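TRAP-T family transporter, DctP (Periplasmic binding) subunit (Sulfitobacter sp. NAS-14.1, PDB 4PF8) binds beta-D-galacturonate as the periplasmic solute-binding subunit of a TRAP transporter, presumably delivering it to the membrane components for uptake. Local coordinates at residues 188-200 with 207-221. Sequence-based numbering, arbitrary orientation.
With GTR (beta-D-galactopyranuronic acid), chain D.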
loop_
_atom_site.group_PDB
_atom_site.type_symbol
_atom_site.label_atom_id
_atom_site.label_comp_id
_atom_site.label_asym_id
_atom_site.label_seq_id
_atom_site.Cartn_x
_atom_site.Cartn_y
_atom_site.Cartn_z
HETATM N N MSE A 188 -9.997 9.738 -1.759
HETATM C CA MSE A 188 -10.830 9.158 -2.809
HETATM C C MSE A 188 -10.402 7.715 -3.038
HETATM O O MSE A 188 -9.210 7.397 -3.075
HETATM C CB MSE A 188 -10.665 9.940 -4.115
HETATM C CG MSE A 188 -11.516 9.452 -5.272
HETATM SE SE MSE A 188 -11.116 10.519 -6.872
HETATM C CE MSE A 188 -10.862 12.123 -5.987
ATOM N N ALA A 189 -11.381 6.832 -3.205
ATOM C CA ALA A 189 -11.086 5.456 -3.586
ATOM C C ALA A 189 -10.235 5.355 -4.846
ATOM O O ALA A 189 -10.406 6.119 -5.809
ATOM C CB ALA A 189 -12.395 4.678 -3.763
ATOM N N PHE A 190 -9.318 4.395 -4.851
ATOM C CA PHE A 190 -8.352 4.216 -5.939
ATOM C C PHE A 190 -9.014 4.105 -7.314
ATOM O O PHE A 190 -8.527 4.671 -8.276
ATOM C CB PHE A 190 -7.510 2.969 -5.641
ATOM C CG PHE A 190 -6.300 2.776 -6.512
ATOM C CD1 PHE A 190 -5.354 3.769 -6.673
ATOM C CD2 PHE A 190 -6.072 1.553 -7.077
ATOM C CE1 PHE A 190 -4.234 3.550 -7.442
ATOM C CE2 PHE A 190 -4.915 1.306 -7.819
ATOM C CZ PHE A 190 -4.005 2.322 -7.999
ATOM N N ALA A 191 -10.132 3.385 -7.409
ATOM C CA ALA A 191 -10.767 3.123 -8.686
ATOM C C ALA A 191 -11.327 4.389 -9.332
ATOM O O ALA A 191 -11.547 4.396 -10.543
ATOM C CB ALA A 191 -11.890 2.087 -8.504
ATOM N N GLU A 192 -11.534 5.460 -8.559
ATOM C CA GLU A 192 -12.128 6.688 -9.084
ATOM C C GLU A 192 -11.079 7.693 -9.552
ATOM O O GLU A 192 -11.396 8.712 -10.174
ATOM C CB GLU A 192 -13.039 7.303 -8.016
ATOM C CG GLU A 192 -14.042 6.290 -7.435
ATOM C CD GLU A 192 -14.870 5.570 -8.484
ATOM O OE1 GLU A 192 -14.845 4.321 -8.527
ATOM O OE2 GLU A 192 -15.562 6.234 -9.279
ATOM N N VAL A 193 -9.817 7.404 -9.286
ATOM C CA VAL A 193 -8.773 8.393 -9.542
ATOM C C VAL A 193 -8.610 8.701 -11.042
ATOM O O VAL A 193 -8.455 9.858 -11.429
ATOM C CB VAL A 193 -7.439 7.934 -8.945
ATOM C CG1 VAL A 193 -6.316 8.902 -9.302
ATOM C CG2 VAL A 193 -7.563 7.781 -7.406
ATOM N N TYR A 194 -8.614 7.680 -11.894
ATOM C CA TYR A 194 -8.361 7.912 -13.311
ATOM C C TYR A 194 -9.322 8.940 -13.893
ATOM O O TYR A 194 -8.904 9.890 -14.569
ATOM C CB TYR A 194 -8.453 6.604 -14.100
ATOM C CG TYR A 194 -8.358 6.795 -15.588
ATOM C CD1 TYR A 194 -7.139 6.954 -16.208
ATOM C CD2 TYR A 194 -9.507 6.839 -16.369
ATOM C CE1 TYR A 194 -7.043 7.134 -17.576
ATOM C CE2 TYR A 194 -9.430 7.009 -17.729
ATOM C CZ TYR A 194 -8.197 7.163 -18.329
ATOM O OH TYR A 194 -8.123 7.333 -19.698
ATOM N N GLN A 195 -10.610 8.765 -13.644
ATOM C CA GLN A 195 -11.584 9.690 -14.186
ATOM C C GLN A 195 -11.422 11.094 -13.628
ATOM O O GLN A 195 -11.622 12.072 -14.349
ATOM C CB GLN A 195 -13.017 9.200 -13.946
ATOM C CG GLN A 195 -13.449 8.096 -14.886
ATOM C CD GLN A 195 -13.511 8.543 -16.324
ATOM O OE1 GLN A 195 -13.791 9.709 -16.614
ATOM N NE2 GLN A 195 -13.244 7.618 -17.239
ATOM N N SER A 196 -11.076 11.195 -12.354
ATOM C CA SER A 196 -10.899 12.490 -11.733
ATOM C C SER A 196 -9.695 13.224 -12.274
ATOM O O SER A 196 -9.757 14.444 -12.440
ATOM C CB SER A 196 -10.843 12.365 -10.214
ATOM O OG SER A 196 -12.170 12.244 -9.699
ATOM N N ILE A 197 -8.621 12.509 -12.559
ATOM C CA ILE A 197 -7.472 13.162 -13.214
ATOM C C ILE A 197 -7.809 13.473 -14.685
ATOM O O ILE A 197 -7.539 14.571 -15.191
ATOM C CB ILE A 197 -6.190 12.331 -13.147
ATOM C CG1 ILE A 197 -5.793 12.082 -11.685
ATOM C CG2 ILE A 197 -5.070 13.043 -13.899
ATOM C CD1 ILE A 197 -4.557 11.204 -11.504
ATOM N N LYS A 198 -8.409 12.519 -15.388
ATOM C CA LYS A 198 -8.738 12.718 -16.802
ATOM C C LYS A 198 -9.613 13.944 -17.024
ATOM O O LYS A 198 -9.403 14.703 -17.978
ATOM C CB LYS A 198 -9.473 11.492 -17.341
ATOM C CG LYS A 198 -9.769 11.539 -18.838
ATOM C CD LYS A 198 -10.648 10.388 -19.285
ATOM C CE LYS A 198 -11.369 10.701 -20.608
ATOM N NZ LYS A 198 -12.627 11.503 -20.413
ATOM N N THR A 199 -10.615 14.139 -16.163
ATOM C CA THR A 199 -11.584 15.203 -16.380
ATOM C C THR A 199 -11.143 16.496 -15.714
ATOM O O THR A 199 -11.879 17.496 -15.743
ATOM C CB THR A 199 -13.001 14.804 -15.887
ATOM O OG1 THR A 199 -12.976 14.612 -14.462
ATOM C CG2 THR A 199 -13.451 13.518 -16.564
ATOM N N GLY A 200 -9.960 16.473 -15.116
ATOM C CA GLY A 200 -9.314 17.685 -14.647
ATOM C C GLY A 200 -9.775 18.168 -13.289
ATOM O O GLY A 200 -9.468 19.298 -12.886
ATOM N N ASN A 207 1.827 7.646 -6.133
ATOM C CA ASN A 207 1.874 6.199 -6.128
ATOM C C ASN A 207 3.185 5.684 -6.669
ATOM O O ASN A 207 4.004 6.452 -7.158
ATOM C CB ASN A 207 0.697 5.592 -6.887
ATOM C CG ASN A 207 0.085 4.450 -6.134
ATOM O OD1 ASN A 207 0.797 3.509 -5.759
ATOM N ND2 ASN A 207 -1.228 4.529 -5.867
ATOM N N ASN A 208 3.374 4.372 -6.557
ATOM C CA ASN A 208 4.539 3.694 -7.098
ATOM C C ASN A 208 4.390 3.525 -8.611
ATOM O O ASN A 208 3.328 3.796 -9.193
ATOM C CB ASN A 208 4.734 2.342 -6.378
ATOM C CG ASN A 208 3.496 1.439 -6.481
ATOM O OD1 ASN A 208 2.932 1.286 -7.560
ATOM N ND2 ASN A 208 3.098 0.816 -5.366
ATOM N N PRO A 209 5.494 3.159 -9.282
ATOM C CA PRO A 209 5.411 3.183 -10.743
ATOM C C PRO A 209 4.431 2.148 -11.322
ATOM O O PRO A 209 3.672 2.478 -12.233
ATOM C CB PRO A 209 6.871 2.950 -11.173
ATOM C CG PRO A 209 7.666 3.522 -10.012
ATOM C CD PRO A 209 6.884 3.124 -8.799
ATOM N N PRO A 210 4.381 0.930 -10.772
ATOM C CA PRO A 210 3.399 -0.000 -11.349
ATOM C C PRO A 210 1.930 0.430 -11.199
ATOM O O PRO A 210 1.107 0.174 -12.079
ATOM C CB PRO A 210 3.681 -1.297 -10.587
ATOM C CG PRO A 210 5.154 -1.203 -10.244
ATOM C CD PRO A 210 5.294 0.245 -9.840
ATOM N N SER A 211 1.601 1.077 -10.099
ATOM C CA SER A 211 0.233 1.590 -9.915
ATOM C C SER A 211 -0.071 2.722 -10.880
ATOM O O SER A 211 -1.117 2.761 -11.480
ATOM C CB SER A 211 0.018 2.071 -8.480
ATOM O OG SER A 211 -0.105 0.982 -7.570
ATOM N N TYR A 212 0.864 3.655 -10.993
ATOM C CA TYR A 212 0.744 4.813 -11.894
ATOM C C TYR A 212 0.579 4.366 -13.341
ATOM O O TYR A 212 -0.199 4.954 -14.101
ATOM C CB TYR A 212 2.004 5.662 -11.688
ATOM C CG TYR A 212 2.227 6.842 -12.588
ATOM C CD1 TYR A 212 1.276 7.829 -12.753
ATOM C CD2 TYR A 212 3.461 7.017 -13.203
ATOM C CE1 TYR A 212 1.525 8.917 -13.551
ATOM C CE2 TYR A 212 3.715 8.103 -14.008
ATOM C CZ TYR A 212 2.771 9.051 -14.150
ATOM O OH TYR A 212 3.070 10.122 -14.964
ATOM N N GLU A 213 1.313 3.321 -13.718
ATOM C CA GLU A 213 1.254 2.757 -15.062
ATOM C C GLU A 213 0.026 1.874 -15.310
ATOM O O GLU A 213 -0.687 2.075 -16.296
ATOM C CB GLU A 213 2.535 1.944 -15.324
ATOM C CG GLU A 213 2.594 1.289 -16.686
ATOM C CD GLU A 213 2.140 -0.148 -16.630
ATOM O OE1 GLU A 213 2.605 -0.880 -15.720
ATOM O OE2 GLU A 213 1.316 -0.538 -17.481
ATOM N N SER A 214 -0.224 0.902 -14.426
ATOM C CA SER A 214 -1.230 -0.130 -14.689
ATOM C C SER A 214 -2.641 0.434 -14.753
ATOM O O SER A 214 -3.511 -0.140 -15.401
ATOM C CB SER A 214 -1.149 -1.251 -13.650
ATOM O OG SER A 214 -1.455 -0.814 -12.356
ATOM N N THR A 215 -2.846 1.559 -14.076
ATOM C CA THR A 215 -4.150 2.226 -13.997
ATOM C C THR A 215 -4.362 3.226 -15.121
ATOM O O THR A 215 -5.428 3.844 -15.215
ATOM C CB THR A 215 -4.270 3.022 -12.719
ATOM O OG1 THR A 215 -3.202 3.978 -12.676
ATOM C CG2 THR A 215 -4.238 2.107 -11.494
ATOM N N SER A 216 -3.339 3.403 -15.950
ATOM C CA SER A 216 -3.326 4.423 -16.990
ATOM C C SER A 216 -3.291 5.853 -16.451
ATOM O O SER A 216 -3.506 6.799 -17.213
ATOM C CB SER A 216 -4.493 4.266 -17.961
ATOM O OG SER A 216 -4.440 3.010 -18.626
ATOM N N HIS A 217 -3.026 6.046 -15.165
ATOM C CA HIS A 217 -2.901 7.406 -14.651
ATOM C C HIS A 217 -1.826 8.154 -15.429
ATOM O O HIS A 217 -1.919 9.374 -15.603
ATOM C CB HIS A 217 -2.586 7.450 -13.168
ATOM C CG HIS A 217 -3.685 6.929 -12.298
ATOM N ND1 HIS A 217 -3.537 6.750 -10.939
ATOM C CD2 HIS A 217 -4.935 6.498 -12.603
ATOM C CE1 HIS A 217 -4.652 6.230 -10.447
ATOM N NE2 HIS A 217 -5.502 6.053 -11.436
ATOM N N PHE A 218 -0.796 7.438 -15.885
ATOM C CA PHE A 218 0.306 8.093 -16.588
ATOM C C PHE A 218 -0.108 8.662 -17.916
ATOM O O PHE A 218 0.588 9.512 -18.451
ATOM C CB PHE A 218 1.483 7.147 -16.773
ATOM C CG PHE A 218 1.328 6.157 -17.894
ATOM C CD1 PHE A 218 0.503 5.060 -17.762
ATOM C CD2 PHE A 218 2.035 6.309 -19.081
ATOM C CE1 PHE A 218 0.359 4.132 -18.783
ATOM C CE2 PHE A 218 1.911 5.373 -20.113
ATOM C CZ PHE A 218 1.071 4.289 -19.959
ATOM N N GLU A 219 -1.244 8.230 -18.448
ATOM C CA GLU A 219 -1.735 8.774 -19.705
ATOM C C GLU A 219 -2.434 10.117 -19.518
ATOM O O GLU A 219 -2.625 10.855 -20.491
ATOM C CB GLU A 219 -2.690 7.785 -20.386
ATOM C CG GLU A 219 -1.984 6.492 -20.800
ATOM C CD GLU A 219 -2.888 5.496 -21.503
ATOM O OE1 GLU A 219 -2.357 4.537 -22.107
ATOM O OE2 GLU A 219 -4.124 5.659 -21.452
ATOM N N VAL A 220 -2.843 10.420 -18.296
ATOM C CA VAL A 220 -3.591 11.653 -18.022
ATOM C C VAL A 220 -2.866 12.599 -17.054
ATOM O O VAL A 220 -3.297 13.736 -16.856
ATOM C CB VAL A 220 -5.023 11.339 -17.517
ATOM C CG1 VAL A 220 -5.875 10.745 -18.656
ATOM C CG2 VAL A 220 -5.008 10.395 -16.352
ATOM N N ALA A 221 -1.767 12.143 -16.459
ATOM C CA ALA A 221 -0.937 12.984 -15.589
ATOM C C ALA A 221 0.509 12.724 -16.003
ATOM O O ALA A 221 1.127 11.742 -15.567
ATOM C CB ALA A 221 -1.169 12.631 -14.131
HETATM C C1 GTR D . -1.375 1.156 -4.342
HETATM C C2 GTR D . -1.683 0.051 -3.387
HETATM C C3 GTR D . -3.187 -0.157 -3.402
HETATM C C4 GTR D . -3.923 1.109 -2.983
HETATM C C5 GTR D . -3.471 2.198 -3.951
HETATM C C6 GTR D . -4.078 3.541 -3.561
HETATM O O1 GTR D . 0.057 1.452 -4.328
HETATM O O2 GTR D . -1.018 -1.148 -3.870
HETATM O O3 GTR D . -3.473 -1.159 -2.402
HETATM O O4 GTR D . -3.516 1.435 -1.643
HETATM O O5 GTR D . -2.034 2.327 -3.968
HETATM O O6A GTR D . -3.365 4.550 -3.807
HETATM O O6B GTR D . -5.266 3.576 -3.167
HETATM O O HOH W 1 -8.048 4.871 -11.051
HETATM O O HOH W 2 -6.001 7.612 -21.147
#
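H217 meets the start of helix 193-198 both directly and through a water, which lies at the imidazole edge 2.8 Å from H217 NE2, donates to F190 O and accepts from Y194 N. Y149 holds the other ring nitrogen, ND1. One face of that ring carries T215 OG1, 2.9 Å above its centre; V193 CG1 packs over the opposite face, 3.3 Å from H217 CE1. The imidazole also turns its edge toward the F190 ring in an offset edge-to-face pair, planes at 72°. With CG anti to the backbone N (chi1 -169°), F190 reaches the sugar, and one face of its ring receives GTR C5 over its centre, 3.6 Å above the plane. T215 CG2 comes within 3.5 Å of F190 CZ, while N207 ND2 sits obliquely beside F190 CE1 and donates to GTR O5 with an N-H...O angle of 162°. N207 OD1 accepts from GTR O1 at 2.6 Å. Farther from the ligand the contact is mainly apolar: I197 CG2 meets V220 CG2 at 3.6 Å and also touches A221 CB, and Y194 CE1 lies against V220 CG1. A second water joins Y194 OH to E219 OE2. The arrangement is that of a TRAP sugar-acid pocket, F190 packed against C5 and the carboxylate end, N207 gripping ring oxygen and anomeric hydroxyl.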